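Local structure of putative sensory box/GGDEF family protein (Vibrio parahaemolyticus, 3LID) at residues 79-84 with 94-99; 109-114 with 139-144; 151-156 with 169-174. The protein probably makes cyclic di-GMP from two GTP molecules through its GGDEF domain, the piece described here being its extracellular sensor domain of PDC fold. All blocks are in the same frame, centred on the assembly; numbering follows the deposited sequence.

Contact 1 of 3, residues 79-84 with 94-99; sequences YKQIRF and RIKYDF. With PO4 (phosphate ion), chain C.
Two acceptors grip Arg83 NH2: phosphate O3, at 2.8 Å, and the side-chain oxygen of Asn171 on the neighbouring strand 163-173. Arg83 NH1 is likewise shared, between phosphate O2 at 3.0 Å and a salt bridge to Glu91. The ion probably came from the crystallisation liquor. A bend at chi3 (-70°) turns the otherwise extended arginine chain, and phosphate O2 lies at the guanidinium edge, in its plane. This site stands on one face of an antiparallel beta hairpin of the PDC sensor domain, strands 79-86 and 91-98. Ile82 N donates a backbone hydrogen bond to Ile95 O at 2.9 Å. Ile95 N returns one to Ile82 O at 2.8 Å, nearly along the carbonyl axis. A third, Tyr97 N to Lys80 O (3.0 Å), comes from above the carbonyl plane. At the non-hydrogen-bonded pair Arg83-Arg94 the two chains run side by side, CG of Arg83 3.9 Å from CG of Arg94. The Arg94 chain stays extended and NH1 binds the Ile109 carbonyl. On the opposite face Ile82 and Ile95 pack against Trp69 of helix 59-76. Two arginines side by side, partly offset by Glu91, would probably attract the phosphate, which Lys113, Arg116 and Arg153 also bind.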
# COMPACT_ATOMS: atom_id res chain seq x y z
N TYR A 79 -2.43 2.19 -8.89
CA TYR A 79 -1.39 1.26 -9.47
C TYR A 79 -0.22 2.02 -10.04
O TYR A 79 -0.41 2.87 -10.92
CB TYR A 79 -1.98 0.35 -10.55
CG TYR A 79 -3.16 -0.42 -10.06
CD1 TYR A 79 -2.99 -1.50 -9.21
CD2 TYR A 79 -4.49 -0.01 -10.39
CE1 TYR A 79 -4.07 -2.22 -8.72
CE2 TYR A 79 -5.57 -0.75 -9.90
CZ TYR A 79 -5.36 -1.79 -9.02
OH TYR A 79 -6.43 -2.51 -8.53
N LYS A 80 0.97 1.78 -9.49
CA LYS A 80 2.18 2.39 -9.99
C LYS A 80 2.69 1.64 -11.26
O LYS A 80 3.27 2.23 -12.14
CB LYS A 80 3.20 2.38 -8.86
CG LYS A 80 4.44 3.17 -9.27
CD LYS A 80 5.10 3.77 -8.04
CE LYS A 80 6.25 4.66 -8.43
NZ LYS A 80 7.35 3.82 -8.99
N GLN A 81 2.37 0.36 -11.36
CA GLN A 81 2.67 -0.40 -12.57
C GLN A 81 1.64 -1.45 -12.74
O GLN A 81 1.07 -1.91 -11.78
CB GLN A 81 4.02 -1.22 -12.39
CG GLN A 81 5.21 -0.31 -12.14
CD GLN A 81 6.48 -1.15 -12.02
OE1 GLN A 81 6.99 -1.44 -10.91
NE2 GLN A 81 6.95 -1.60 -13.17
N ILE A 82 1.43 -1.86 -14.00
CA ILE A 82 0.56 -2.96 -14.34
C ILE A 82 1.37 -3.73 -15.41
O ILE A 82 1.78 -3.12 -16.41
CB ILE A 82 -0.76 -2.50 -14.97
CG1 ILE A 82 -1.51 -1.63 -13.90
CG2 ILE A 82 -1.63 -3.76 -15.38
CD1 ILE A 82 -2.80 -1.03 -14.52
N ARG A 83 1.65 -5.00 -15.12
CA ARG A 83 2.55 -5.76 -15.98
C ARG A 83 2.03 -7.13 -16.28
O ARG A 83 1.26 -7.75 -15.53
CB ARG A 83 3.84 -5.99 -15.23
CG ARG A 83 4.68 -4.68 -15.12
CD ARG A 83 6.01 -4.91 -14.34
NE ARG A 83 5.66 -5.14 -12.91
CZ ARG A 83 6.58 -5.39 -11.97
NH1 ARG A 83 7.91 -5.48 -12.31
NH2 ARG A 83 6.21 -5.51 -10.68
N PHE A 84 2.53 -7.66 -17.39
CA PHE A 84 2.36 -9.08 -17.66
C PHE A 84 3.79 -9.64 -17.79
O PHE A 84 4.63 -9.08 -18.51
CB PHE A 84 1.60 -9.34 -18.99
CG PHE A 84 1.32 -10.79 -19.19
CD1 PHE A 84 0.30 -11.41 -18.47
CD2 PHE A 84 2.20 -11.57 -19.98
CE1 PHE A 84 0.06 -12.76 -18.59
CE2 PHE A 84 1.96 -13.02 -20.12
CZ PHE A 84 0.86 -13.56 -19.42
N ARG A 94 4.45 -3.72 -19.86
CA ARG A 94 4.70 -2.97 -18.63
C ARG A 94 4.16 -1.54 -18.78
O ARG A 94 4.70 -0.74 -19.58
CB ARG A 94 6.23 -2.89 -18.43
CG ARG A 94 6.64 -2.07 -17.21
CD ARG A 94 8.11 -2.31 -16.87
NE ARG A 94 8.45 -1.59 -15.65
CZ ARG A 94 9.56 -0.86 -15.46
NH1 ARG A 94 10.52 -0.73 -16.41
NH2 ARG A 94 9.71 -0.22 -14.28
N ILE A 95 3.09 -1.25 -18.05
CA ILE A 95 2.55 0.12 -18.05
C ILE A 95 2.99 0.69 -16.73
O ILE A 95 2.87 0.04 -15.71
CB ILE A 95 1.00 0.04 -18.15
CG1 ILE A 95 0.55 -0.41 -19.59
CG2 ILE A 95 0.31 1.32 -17.67
CD1 ILE A 95 1.23 0.10 -20.69
N LYS A 96 3.45 1.94 -16.79
CA LYS A 96 3.88 2.67 -15.56
C LYS A 96 2.97 3.88 -15.45
O LYS A 96 2.57 4.46 -16.48
CB LYS A 96 5.35 3.15 -15.64
CG LYS A 96 6.28 1.93 -15.79
CD LYS A 96 7.65 2.42 -15.98
CE LYS A 96 8.15 2.97 -14.57
NZ LYS A 96 9.66 3.25 -14.57
N TYR A 97 2.67 4.27 -14.20
CA TYR A 97 1.77 5.42 -13.99
C TYR A 97 2.39 6.28 -12.92
O TYR A 97 2.96 5.79 -11.89
CB TYR A 97 0.36 4.90 -13.57
CG TYR A 97 -0.52 6.05 -13.08
CD1 TYR A 97 -1.08 6.95 -14.00
CD2 TYR A 97 -0.79 6.18 -11.72
CE1 TYR A 97 -1.91 7.98 -13.58
CE2 TYR A 97 -1.63 7.21 -11.24
CZ TYR A 97 -2.18 8.08 -12.19
OH TYR A 97 -3.00 9.08 -11.70
N ASP A 98 2.28 7.60 -13.13
CA ASP A 98 2.88 8.52 -12.20
C ASP A 98 1.75 9.42 -11.63
O ASP A 98 1.16 10.17 -12.39
CB ASP A 98 3.82 9.50 -12.95
CG ASP A 98 4.43 10.56 -12.01
OD1 ASP A 98 5.21 10.23 -11.11
OD2 ASP A 98 4.18 11.75 -12.25
N PHE A 99 1.43 9.24 -10.34
CA PHE A 99 0.19 9.93 -9.87
C PHE A 99 0.32 11.42 -9.84
O PHE A 99 -0.65 12.12 -10.02
CB PHE A 99 -0.33 9.34 -8.54
CG PHE A 99 0.48 9.69 -7.30
CD1 PHE A 99 0.23 10.90 -6.58
CD2 PHE A 99 1.37 8.79 -6.74
CE1 PHE A 99 0.92 11.19 -5.36
CE2 PHE A 99 2.10 9.07 -5.54
CZ PHE A 99 1.85 10.30 -4.84
P PO4 C . 9.15 -4.49 -8.83
O1 PO4 C . 9.18 -3.15 -9.59
O2 PO4 C . 9.69 -5.50 -9.85
O3 PO4 C . 7.76 -4.90 -8.44
O4 PO4 C . 10.07 -4.43 -7.61

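Contact 2 of 3, residues 109-114 with 139-144. With PO4 (phosphate ion), chain C.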
# COMPACT_ATOMS: atom_id res chain seq x y z
N ILE A 109 11.46 -0.83 -21.18
CA ILE A 109 12.55 -1.26 -20.28
C ILE A 109 11.97 -2.53 -19.60
O ILE A 109 11.17 -2.40 -18.65
CB ILE A 109 12.94 -0.21 -19.24
CG1 ILE A 109 13.56 1.03 -19.98
CG2 ILE A 109 14.02 -0.77 -18.29
CD1 ILE A 109 13.68 2.22 -19.08
N LEU A 110 12.26 -3.72 -20.18
CA LEU A 110 11.63 -4.97 -19.79
C LEU A 110 12.70 -5.87 -19.18
O LEU A 110 13.74 -6.10 -19.80
CB LEU A 110 10.99 -5.62 -20.99
CG LEU A 110 9.91 -4.74 -21.61
CD1 LEU A 110 9.36 -5.36 -22.88
CD2 LEU A 110 8.73 -4.54 -20.61
N ARG A 111 12.48 -6.36 -17.98
CA ARG A 111 13.55 -7.07 -17.25
C ARG A 111 13.13 -8.47 -16.87
O ARG A 111 11.94 -8.83 -16.84
CB ARG A 111 13.81 -6.36 -15.93
CG ARG A 111 14.52 -5.01 -16.07
CD ARG A 111 13.55 -3.82 -16.21
NE ARG A 111 12.31 -3.78 -15.39
CZ ARG A 111 12.13 -3.15 -14.23
NH1 ARG A 111 13.11 -2.45 -13.62
NH2 ARG A 111 10.95 -3.21 -13.66
N ASP A 112 14.16 -9.29 -16.60
CA ASP A 112 13.90 -10.63 -16.07
C ASP A 112 13.76 -10.55 -14.55
O ASP A 112 14.74 -10.25 -13.84
CB ASP A 112 15.17 -11.46 -16.42
CG ASP A 112 15.14 -12.82 -15.84
OD1 ASP A 112 14.21 -13.22 -15.11
OD2 ASP A 112 16.09 -13.54 -16.20
N LYS A 113 12.54 -10.82 -14.03
CA LYS A 113 12.23 -10.70 -12.60
C LYS A 113 12.25 -12.05 -11.92
O LYS A 113 11.75 -12.21 -10.79
CB LYS A 113 10.86 -10.09 -12.44
CG LYS A 113 10.86 -8.66 -12.88
CD LYS A 113 11.48 -7.72 -11.79
CE LYS A 113 11.65 -6.32 -12.36
NZ LYS A 113 12.04 -5.32 -11.25
N SER A 114 12.80 -13.05 -12.63
CA SER A 114 12.71 -14.39 -12.07
C SER A 114 13.41 -14.63 -10.74
O SER A 114 13.04 -15.63 -10.04
CB SER A 114 13.13 -15.43 -13.11
OG SER A 114 14.53 -15.26 -13.35
N ARG A 139 12.28 -2.61 -6.97
CA ARG A 139 13.69 -2.66 -7.39
C ARG A 139 13.78 -2.74 -8.93
O ARG A 139 12.83 -3.18 -9.61
CB ARG A 139 14.35 -3.94 -6.83
CG ARG A 139 14.52 -3.86 -5.26
CD ARG A 139 15.18 -5.12 -4.62
NE ARG A 139 15.32 -4.84 -3.17
CZ ARG A 139 16.38 -4.44 -2.50
NH1 ARG A 139 17.58 -4.24 -3.09
NH2 ARG A 139 16.25 -4.26 -1.16
N ASP A 140 14.97 -2.34 -9.43
CA ASP A 140 15.35 -2.45 -10.88
C ASP A 140 16.67 -3.20 -10.86
O ASP A 140 17.64 -2.69 -10.28
CB ASP A 140 15.68 -1.06 -11.47
CG ASP A 140 14.55 -0.10 -11.48
OD1 ASP A 140 13.38 -0.49 -11.71
OD2 ASP A 140 14.86 1.13 -11.36
N LYS A 141 16.72 -4.36 -11.52
CA LYS A 141 17.94 -5.22 -11.56
C LYS A 141 18.50 -5.41 -10.16
O LYS A 141 19.72 -5.25 -9.90
CB LYS A 141 18.96 -4.56 -12.51
CG LYS A 141 18.43 -4.70 -13.95
CD LYS A 141 19.31 -3.91 -14.92
CE LYS A 141 19.66 -4.82 -16.04
NZ LYS A 141 20.58 -5.74 -15.32
N GLY A 142 17.56 -5.64 -9.21
CA GLY A 142 17.91 -5.82 -7.84
C GLY A 142 18.31 -4.59 -7.01
O GLY A 142 18.66 -4.74 -5.85
N GLU A 143 18.34 -3.41 -7.60
CA GLU A 143 18.75 -2.22 -6.89
C GLU A 143 17.49 -1.49 -6.48
O GLU A 143 16.57 -1.37 -7.27
CB GLU A 143 19.51 -1.29 -7.85
CG GLU A 143 20.80 -2.01 -8.32
CD GLU A 143 21.68 -1.13 -9.27
OE1 GLU A 143 21.43 0.11 -9.42
OE2 GLU A 143 22.65 -1.72 -9.85
N LEU A 144 17.51 -0.90 -5.31
CA LEU A 144 16.31 -0.15 -4.94
C LEU A 144 15.97 1.01 -5.89
O LEU A 144 16.86 1.80 -6.30
CB LEU A 144 16.46 0.43 -3.51
CG LEU A 144 16.42 -0.69 -2.42
CD1 LEU A 144 16.91 -0.03 -1.09
CD2 LEU A 144 14.96 -1.16 -2.22
P PO4 C . 9.15 -4.49 -8.83
O1 PO4 C . 9.18 -3.15 -9.59
O2 PO4 C . 9.69 -5.50 -9.85
O3 PO4 C . 7.76 -4.90 -8.44
O4 PO4 C . 10.07 -4.43 -7.61
O HOH W 1 10.90 -1.80 -11.14
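A type I' beta turn, Asp140 to Glu143, connects strands 131-140 and 143-144 of the PDC sensor domain, and the irregular segment 109-114 reaches it with two folded basic side chains. Arg111 leaves its backbone with CG beside the backbone N, then bends at chi2 (90°) and again at chi3 (40°), and so presents NH1 to the turn. There NH1 forms a salt bridge with Asp140 OD1 at 2.8 Å. The oxygen lies near the guanidinium plane, but the nitrogen meets the carboxylate from above its plane, the two flat groups being turned 58° apart. Arg111 NE forms a salt bridge with Glu91, so the guanidinium is held by two acids. Lys113 bends once, at chi2, then extends; its NZ comes over one face of the Arg111 guanidinium, toward the rim, and donates a hydrogen bond to phosphate O2 at 2.7 Å. From the turn side, Arg139 N gives a straight hydrogen bond to phosphate O4 (2.9 Å), while its extended chain lays the guanidinium along the turn, where NH1 binds Gly142 O. The phosphate thus bridges loop and strand. Water 1 accepts from Arg111 NH2 at 2.9 Å and lies 2.8 Å from Arg139 O.

Contact 3 of 3, residues 151-156 with 169-174; sequences SLRILM and VLNVDI. With PO4 (phosphate ion), chain C.
Ile154 and Leu152 form the apolar centre of this antiparallel beta hairpin, strands 150-160 and 163-173, in the middle of the seven-stranded antiparallel sheet of this PDC-fold sensor domain. CB of Ile154 lies 4.0 Å from CB of Leu170, its hydrogen-bonded partner, and the CG1 branch of Ile154, turned beside the backbone N, crosses obliquely to touch CG2 of Val172 at 3.9 Å. CB of Leu152 touches both CB of Val172 and the CD1 tip of Ile174, the first residue of the helix that follows, each at 4.1 Å. Ile37 and Ser41 of helix 9-45 cover this face. Between the strands, the pairs Leu152-Val172 and Ile154-Leu170 each exchange two backbone hydrogen bonds, four in all; the shortest runs from Ile154 N to Leu170 O at 2.8 Å.

On the opposite face Leu155 lies alongside Val169, its CD2 resting equally near both valine methyls, while Tyr118 and Tyr121 of helix 117-124 pack on Leu155. Farther along, the surface turns polar. Arg153 and Asn171 lie side by side and point the same way, with guanidinium and amide planes 73° apart. Arg153, extended from CG to NE, has its NH1 held by the Glu136 carbonyl, and NH2 reaches phosphate O4 at 2.9 Å. Asn171 ND2 is shared with Glu138, which also reaches Ser151 weakly. The two side chains therefore help line the pocket holding the phosphate. They converge on a single oxygen, O3, which receives Arg153 NE at 2.6 Å and Asn171 ND2 at 3.0 Å in an almost straight bond (172°).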
# COMPACT_ATOMS: atom_id res chain seq x y z
N SER A 151 5.40 -1.15 -2.41
CA SER A 151 4.32 -1.67 -3.29
C SER A 151 3.77 -2.93 -2.71
O SER A 151 4.51 -3.74 -2.15
CB SER A 151 4.83 -2.11 -4.71
OG SER A 151 5.10 -1.06 -5.56
N LEU A 152 2.44 -3.08 -2.86
CA LEU A 152 1.75 -4.30 -2.51
C LEU A 152 1.37 -4.95 -3.86
O LEU A 152 0.61 -4.39 -4.65
CB LEU A 152 0.52 -3.92 -1.66
CG LEU A 152 -0.06 -5.13 -0.90
CD1 LEU A 152 -1.06 -4.61 0.28
CD2 LEU A 152 -0.73 -6.08 -1.84
N ARG A 153 2.02 -6.05 -4.17
CA ARG A 153 1.90 -6.59 -5.56
C ARG A 153 0.76 -7.61 -5.57
O ARG A 153 0.79 -8.60 -4.84
CB ARG A 153 3.23 -7.30 -5.94
CG ARG A 153 4.33 -6.22 -6.19
CD ARG A 153 5.74 -6.89 -6.17
NE ARG A 153 6.78 -5.88 -6.26
CZ ARG A 153 7.22 -5.19 -5.22
NH1 ARG A 153 6.65 -5.38 -3.98
NH2 ARG A 153 8.18 -4.28 -5.40
N ILE A 154 -0.21 -7.40 -6.44
CA ILE A 154 -1.29 -8.40 -6.66
C ILE A 154 -0.76 -9.34 -7.80
O ILE A 154 -0.18 -8.82 -8.78
CB ILE A 154 -2.53 -7.71 -7.17
CG1 ILE A 154 -2.86 -6.47 -6.27
CG2 ILE A 154 -3.67 -8.73 -7.22
CD1 ILE A 154 -3.08 -6.83 -4.77
N LEU A 155 -0.93 -10.64 -7.62
CA LEU A 155 -0.32 -11.65 -8.49
C LEU A 155 -1.40 -12.60 -8.95
O LEU A 155 -2.20 -13.02 -8.17
CB LEU A 155 0.67 -12.42 -7.66
CG LEU A 155 1.72 -11.54 -6.97
CD1 LEU A 155 2.53 -12.45 -6.02
CD2 LEU A 155 2.74 -10.96 -8.10
N MET A 156 -1.42 -12.90 -10.28
CA MET A 156 -2.45 -13.82 -10.80
C MET A 156 -1.84 -14.52 -12.02
O MET A 156 -1.65 -13.88 -13.08
CB MET A 156 -3.69 -12.97 -11.18
CG MET A 156 -4.87 -13.78 -11.75
SD MET A 156 -6.12 -12.69 -12.30
CE MET A 156 -7.10 -14.01 -12.92
N VAL A 169 0.63 -8.87 -12.88
CA VAL A 169 1.16 -8.34 -11.64
C VAL A 169 0.76 -6.88 -11.57
O VAL A 169 1.00 -6.10 -12.51
CB VAL A 169 2.71 -8.37 -11.64
CG1 VAL A 169 3.25 -7.80 -10.33
CG2 VAL A 169 3.20 -9.84 -11.79
N LEU A 170 0.18 -6.49 -10.43
CA LEU A 170 -0.25 -5.09 -10.30
C LEU A 170 0.44 -4.52 -9.07
O LEU A 170 0.36 -5.11 -8.03
CB LEU A 170 -1.81 -5.05 -10.03
CG LEU A 170 -2.60 -6.05 -10.92
CD1 LEU A 170 -4.06 -6.08 -10.46
CD2 LEU A 170 -2.46 -5.51 -12.37
N ASN A 171 1.09 -3.39 -9.19
CA ASN A 171 1.84 -2.82 -8.06
C ASN A 171 0.96 -1.74 -7.48
O ASN A 171 0.90 -0.63 -8.01
CB ASN A 171 3.18 -2.23 -8.51
CG ASN A 171 4.21 -3.29 -8.73
OD1 ASN A 171 3.89 -4.37 -9.28
ND2 ASN A 171 5.44 -3.03 -8.27
N VAL A 172 0.38 -2.07 -6.33
CA VAL A 172 -0.44 -1.09 -5.55
C VAL A 172 0.52 -0.17 -4.79
O VAL A 172 1.42 -0.62 -4.06
CB VAL A 172 -1.41 -1.83 -4.63
CG1 VAL A 172 -2.13 -0.78 -3.71
CG2 VAL A 172 -2.43 -2.71 -5.47
N ASP A 173 0.37 1.10 -5.03
CA ASP A 173 1.34 2.12 -4.61
C ASP A 173 0.95 2.61 -3.17
O ASP A 173 -0.04 3.34 -2.94
CB ASP A 173 1.18 3.24 -5.62
CG ASP A 173 2.05 4.47 -5.30
OD1 ASP A 173 2.68 4.55 -4.26
OD2 ASP A 173 2.05 5.36 -6.14
N ILE A 174 1.66 2.08 -2.18
CA ILE A 174 1.36 2.45 -0.77
C ILE A 174 1.63 3.94 -0.47
O ILE A 174 0.91 4.56 0.33
CB ILE A 174 2.22 1.55 0.15
CG1 ILE A 174 1.84 0.05 -0.02
CG2 ILE A 174 2.07 1.95 1.65
CD1 ILE A 174 0.31 -0.29 0.31
P PO4 C . 9.15 -4.49 -8.83
O1 PO4 C . 9.18 -3.15 -9.59
O2 PO4 C . 9.69 -5.50 -9.85
O3 PO4 C . 7.76 -4.90 -8.44
O4 PO4 C . 10.07 -4.43 -7.61

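In the fold
The long helix 9-45 and two shorter helices precede the first closure, contact 1, where strand 91-98 turns back on 79-86. After edge strand 103-106 the chain enters the loop 109-114; contact 2 closes the next, longer excursion, through helix 117-124, when strand 131-140 and its turn arrive. Contact 3 then closes the hairpin 150-160/163-173. The three are in series, and none nests in or crosses another. In space, though, strand 163-173 returns beside 79-86, so contacts 1 and 3 become neighbours in one seven-stranded antiparallel sheet, with centres about 10 Å apart. Contact 2 ties a loop to one end of that sheet's strand order, and all three meet at the same phosphate.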